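Local coordinates for ESXA (Geobacillus thermodenitrificans, PDB 3ZBH), which is of unknown function but, as a small helical WXG100 protein, is probably exported by a type VII secretion system, at residues V28-I32 and F65-A69; V17-N22 and Q78-S82. All coordinates share one frame. Residue numbers count along the deposited sequence, not the author numbering.

Contact 1 of 2, residues V28-I32 and F65-A69; sequences VTELI and FEKMA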
# COMPACT_ATOMS: atom_id res chain seq x y z
N VAL B 28 0.78 -3.58 -3.88
CA VAL B 28 0.72 -4.04 -2.48
C VAL B 28 1.79 -5.09 -2.17
O VAL B 28 2.52 -4.94 -1.17
CB VAL B 28 -0.71 -4.56 -2.05
CG1 VAL B 28 -0.68 -5.25 -0.68
CG2 VAL B 28 -1.68 -3.40 -2.02
N THR B 29 1.91 -6.15 -2.98
CA THR B 29 2.90 -7.18 -2.66
C THR B 29 4.34 -6.69 -2.87
O THR B 29 5.23 -7.02 -2.06
CB THR B 29 2.66 -8.53 -3.39
OG1 THR B 29 2.53 -8.29 -4.79
CG2 THR B 29 1.38 -9.23 -2.84
N GLU B 30 4.56 -5.85 -3.88
CA GLU B 30 5.87 -5.22 -4.08
C GLU B 30 6.25 -4.38 -2.86
O GLU B 30 7.38 -4.43 -2.37
CB GLU B 30 5.92 -4.45 -5.39
CG GLU B 30 5.86 -5.41 -6.58
CD GLU B 30 5.61 -4.71 -7.88
OE1 GLU B 30 5.72 -3.47 -7.90
OE2 GLU B 30 5.32 -5.39 -8.88
N LEU B 31 5.29 -3.61 -2.36
CA LEU B 31 5.52 -2.80 -1.17
C LEU B 31 5.84 -3.66 0.05
O LEU B 31 6.78 -3.39 0.78
CB LEU B 31 4.29 -1.91 -0.90
CG LEU B 31 4.17 -1.16 0.42
CD1 LEU B 31 5.17 -0.01 0.51
CD2 LEU B 31 2.74 -0.64 0.49
N ILE B 32 5.07 -4.70 0.28
CA ILE B 32 5.37 -5.59 1.39
C ILE B 32 6.78 -6.19 1.32
O ILE B 32 7.51 -6.18 2.29
CB ILE B 32 4.30 -6.68 1.56
CG1 ILE B 32 2.97 -6.04 2.00
CG2 ILE B 32 4.75 -7.70 2.60
CD1 ILE B 32 3.09 -5.12 3.23
N PHE B 65 -2.34 -6.45 4.70
CA PHE B 65 -1.88 -6.12 3.36
C PHE B 65 -2.00 -7.33 2.43
O PHE B 65 -2.36 -7.16 1.27
CB PHE B 65 -0.44 -5.54 3.38
CG PHE B 65 -0.38 -4.09 3.79
CD1 PHE B 65 -0.78 -3.68 5.05
CD2 PHE B 65 0.06 -3.12 2.88
CE1 PHE B 65 -0.76 -2.33 5.41
CE2 PHE B 65 0.09 -1.78 3.25
CZ PHE B 65 -0.33 -1.38 4.50
N GLU B 66 -1.71 -8.53 2.92
CA GLU B 66 -1.86 -9.72 2.05
C GLU B 66 -3.34 -9.93 1.76
O GLU B 66 -3.70 -10.32 0.67
CB GLU B 66 -1.26 -10.97 2.70
CG GLU B 66 0.26 -10.88 2.94
CD GLU B 66 1.07 -10.54 1.68
OE1 GLU B 66 0.64 -10.83 0.54
OE2 GLU B 66 2.17 -9.94 1.82
N LYS B 67 -4.20 -9.64 2.73
CA LYS B 67 -5.64 -9.75 2.48
C LYS B 67 -6.10 -8.73 1.44
O LYS B 67 -6.98 -9.00 0.64
CB LYS B 67 -6.43 -9.56 3.78
CG LYS B 67 -6.45 -10.77 4.70
CD LYS B 67 -6.87 -10.34 6.09
CE LYS B 67 -6.64 -11.39 7.17
NZ LYS B 67 -7.67 -12.45 7.07
N MET B 68 -5.52 -7.54 1.47
CA MET B 68 -5.88 -6.53 0.47
C MET B 68 -5.45 -7.01 -0.91
O MET B 68 -6.17 -6.85 -1.88
CB MET B 68 -5.22 -5.19 0.80
CG MET B 68 -5.60 -4.09 -0.17
SD MET B 68 -7.31 -3.52 0.07
CE MET B 68 -7.06 -2.39 1.44
N ALA B 69 -4.24 -7.56 -1.01
CA ALA B 69 -3.77 -8.04 -2.30
C ALA B 69 -4.70 -9.15 -2.85
O ALA B 69 -5.04 -9.14 -4.04
CB ALA B 69 -2.31 -8.50 -2.19
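In the helical hairpin of this WXG100 protein, helix 11-45 and helix 48-95 run antiparallel, and here, near the chain's centre in space, they pack through Phe65, Val28 and Ile32. The short axes come within 9.6 Å at 155°. Phe65 gives up the most surface: Ile32 CD1 sits 3.6 Å from Phe65 CB, and Leu31 CD2 reaches Phe65 CE2 at 4.0 Å, so the base and the ring of the phenylalanine both meet aliphatic carbon. The ring also stacks on Phe65 of the second subunit, whose Leu31 packs on Val28; the hairpin core therefore runs straight into the dimer interface. Val28 packs against Ala69, its CG1 3.9 Å from Ala69 CB. The small alanine lets the backbones close in, the CA atoms of Val28 and Ala69 lying 6.0 Å apart. Thr29 and Glu66 flank this core: Thr29 CG2 rests 3.8 Å from Ala69 CB, and the carboxylate of Glu66 lies over aliphatic carbon, OE2 3.5 Å from Ile32 CG2. No hydrogen bond crosses between the segments. Val28 CG1 even presses against main chain, 3.2 Å from Phe65 O, an oxygen already taken by Ala69 N at 3.0 Å.

Contact 2 of 2, residues V17-N22 and Q78-S82; sequences VARQYN and QLHNS. With ACT (acetate ion), chain N; PO4 (phosphate ion), chain J; ACT (acetate ion), chain I.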
# COMPACT_ATOMS: atom_id res chain seq x y z
N VAL B 17 -10.98 -0.68 -15.33
CA VAL B 17 -11.02 -0.73 -13.89
C VAL B 17 -10.45 -2.06 -13.36
O VAL B 17 -9.76 -2.07 -12.35
CB VAL B 17 -12.44 -0.45 -13.33
CG1 VAL B 17 -12.39 -0.53 -11.82
CG2 VAL B 17 -12.89 0.96 -13.77
N ALA B 18 -10.71 -3.15 -14.07
CA ALA B 18 -10.12 -4.45 -13.69
C ALA B 18 -8.59 -4.35 -13.68
O ALA B 18 -7.94 -4.84 -12.77
CB ALA B 18 -10.55 -5.52 -14.66
N ARG B 19 -8.04 -3.70 -14.70
CA ARG B 19 -6.57 -3.55 -14.77
C ARG B 19 -6.01 -2.73 -13.63
O ARG B 19 -4.95 -3.04 -13.10
CB ARG B 19 -6.14 -3.01 -16.13
CG ARG B 19 -6.12 -4.08 -17.23
CD ARG B 19 -5.38 -3.62 -18.49
NE ARG B 19 -6.00 -2.41 -19.06
CZ ARG B 19 -7.04 -2.41 -19.90
NH1 ARG B 19 -7.59 -3.55 -20.31
NH2 ARG B 19 -7.51 -1.26 -20.35
N GLN B 20 -6.73 -1.71 -13.19
CA GLN B 20 -6.34 -0.94 -12.01
C GLN B 20 -6.29 -1.80 -10.76
O GLN B 20 -5.33 -1.72 -9.97
CB GLN B 20 -7.31 0.20 -11.75
CG GLN B 20 -7.36 1.27 -12.83
CD GLN B 20 -8.20 2.42 -12.34
OE1 GLN B 20 -7.69 3.36 -11.74
NE2 GLN B 20 -9.50 2.31 -12.53
N TYR B 21 -7.33 -2.60 -10.55
CA TYR B 21 -7.32 -3.52 -9.41
C TYR B 21 -6.12 -4.50 -9.44
O TYR B 21 -5.46 -4.73 -8.40
CB TYR B 21 -8.66 -4.26 -9.31
CG TYR B 21 -9.67 -3.41 -8.55
CD1 TYR B 21 -9.70 -3.43 -7.17
CD2 TYR B 21 -10.56 -2.56 -9.23
CE1 TYR B 21 -10.59 -2.64 -6.46
CE2 TYR B 21 -11.47 -1.78 -8.53
CZ TYR B 21 -11.48 -1.84 -7.16
OH TYR B 21 -12.35 -1.05 -6.45
N ASN B 22 -5.82 -5.05 -10.62
CA ASN B 22 -4.65 -5.96 -10.70
C ASN B 22 -3.33 -5.23 -10.54
O ASN B 22 -2.41 -5.73 -9.89
CB ASN B 22 -4.64 -6.77 -11.98
CG ASN B 22 -5.82 -7.72 -12.07
OD1 ASN B 22 -6.37 -7.91 -13.15
ND2 ASN B 22 -6.21 -8.31 -10.95
N GLN B 78 -13.22 -10.65 -11.19
CA GLN B 78 -14.70 -10.58 -11.38
C GLN B 78 -15.12 -9.44 -12.33
O GLN B 78 -16.13 -9.55 -13.03
CB GLN B 78 -15.40 -10.42 -10.02
CG GLN B 78 -15.41 -11.68 -9.14
CD GLN B 78 -15.85 -12.96 -9.87
OE1 GLN B 78 -15.39 -14.04 -9.51
NE2 GLN B 78 -16.72 -12.86 -10.89
N LEU B 79 -14.35 -8.36 -12.34
CA LEU B 79 -14.56 -7.27 -13.32
C LEU B 79 -14.28 -7.68 -14.76
O LEU B 79 -14.99 -7.31 -15.68
CB LEU B 79 -13.72 -6.04 -12.98
CG LEU B 79 -14.27 -5.21 -11.79
CD1 LEU B 79 -13.24 -4.22 -11.29
CD2 LEU B 79 -15.55 -4.49 -12.21
N HIS B 80 -13.20 -8.43 -14.95
CA HIS B 80 -12.96 -9.02 -16.25
C HIS B 80 -14.09 -9.94 -16.64
O HIS B 80 -14.51 -9.93 -17.79
CB HIS B 80 -11.63 -9.78 -16.27
CG HIS B 80 -10.44 -8.90 -16.57
ND1 HIS B 80 -9.41 -8.78 -15.73
CD2 HIS B 80 -10.15 -8.09 -17.66
CE1 HIS B 80 -8.49 -7.95 -16.26
NE2 HIS B 80 -8.95 -7.52 -17.44
N ASN B 81 -14.56 -10.76 -15.71
CA ASN B 81 -15.70 -11.66 -16.02
C ASN B 81 -16.94 -10.85 -16.41
O ASN B 81 -17.64 -11.20 -17.36
CB ASN B 81 -16.08 -12.55 -14.82
CG ASN B 81 -15.05 -13.62 -14.55
OD1 ASN B 81 -14.16 -13.84 -15.36
ND2 ASN B 81 -15.15 -14.26 -13.40
N SER B 82 -17.20 -9.78 -15.65
CA SER B 82 -18.39 -8.94 -15.92
C SER B 82 -18.24 -8.22 -17.25
O SER B 82 -19.19 -8.01 -17.94
CB SER B 82 -18.61 -7.87 -14.83
OG SER B 82 -19.16 -8.43 -13.68
C ACT N . -7.62 -7.27 -20.37
O ACT N . -8.66 -7.59 -21.00
OXT ACT N . -7.57 -6.22 -19.68
CH3 ACT N . -6.42 -8.16 -20.44
P PO4 J . -11.02 5.20 -11.17
O1 PO4 J . -11.28 3.70 -11.09
O2 PO4 J . -12.19 5.95 -10.61
O3 PO4 J . -10.84 5.56 -12.63
O4 PO4 J . -9.79 5.55 -10.36
C ACT I . -13.36 -2.13 -3.17
O ACT I . -14.28 -1.66 -2.47
OXT ACT I . -12.64 -1.38 -3.87
CH3 ACT I . -13.10 -3.61 -3.11
O HOH W 1 -7.86 -10.41 -13.73
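This is a partly buried helix-helix contact in the antiparallel hairpin of the WXG100 fold, joining the N-terminal part of helix 11-45 to the C-terminal part of helix 48-95. The short axes are 9.0 Å apart at 165°, and small Ala18 makes that closeness possible: its CA is 5.3 Å from that of Leu79, and Ala18 CB touches Leu79 CB at 3.6 Å. Leu79 CD1 also touches both Val17 CG1 and Tyr21 CD2, 3.8 Å from each. This apolar side is covered by the second subunit, whose Trp46, the tryptophan of the WXG motif, packs on Leu79, while its NE1 hydrogen-bonds to Ser82 OG.

The other side of Ala18 is polar. His80 lays its ring over the methyl in a CH-pi contact, Ala18 CB standing 3.6 Å from the ring centroid and 11° off the normal. Both ring nitrogens have partners: a water bridges His80 ND1 and Asn22 OD1, 3.0 Å from each, and an acetate, probably from the crystallisation liquor, joins His80 to Arg19, which also makes a salt bridge to Glu12. The acetate OXT accepts from Arg19 NH1 at 2.7 Å and from His80 NE2 at 2.9 Å.

Both contacts tie helix 11-45 to helix 48-95, and because the hairpin is antiparallel, contact 1 falls within the chain segment that contact 2 spans, closer to the turn. Their centres are about 17 Å apart and their nearest atoms about 6 Å, without touching. Contact 1 is the more buried of the two and covers more surface, 347 against 256 Å², chiefly with bulky aliphatic and aromatic groups. Contact 2 has a leaner apolar centre and a solvent-facing flank where water and a bound ion bridge polar side chains. Each also reaches the second subunit, among other contacts, contact 1 through paired phenylalanines and contact 2 through a tryptophan of that subunit.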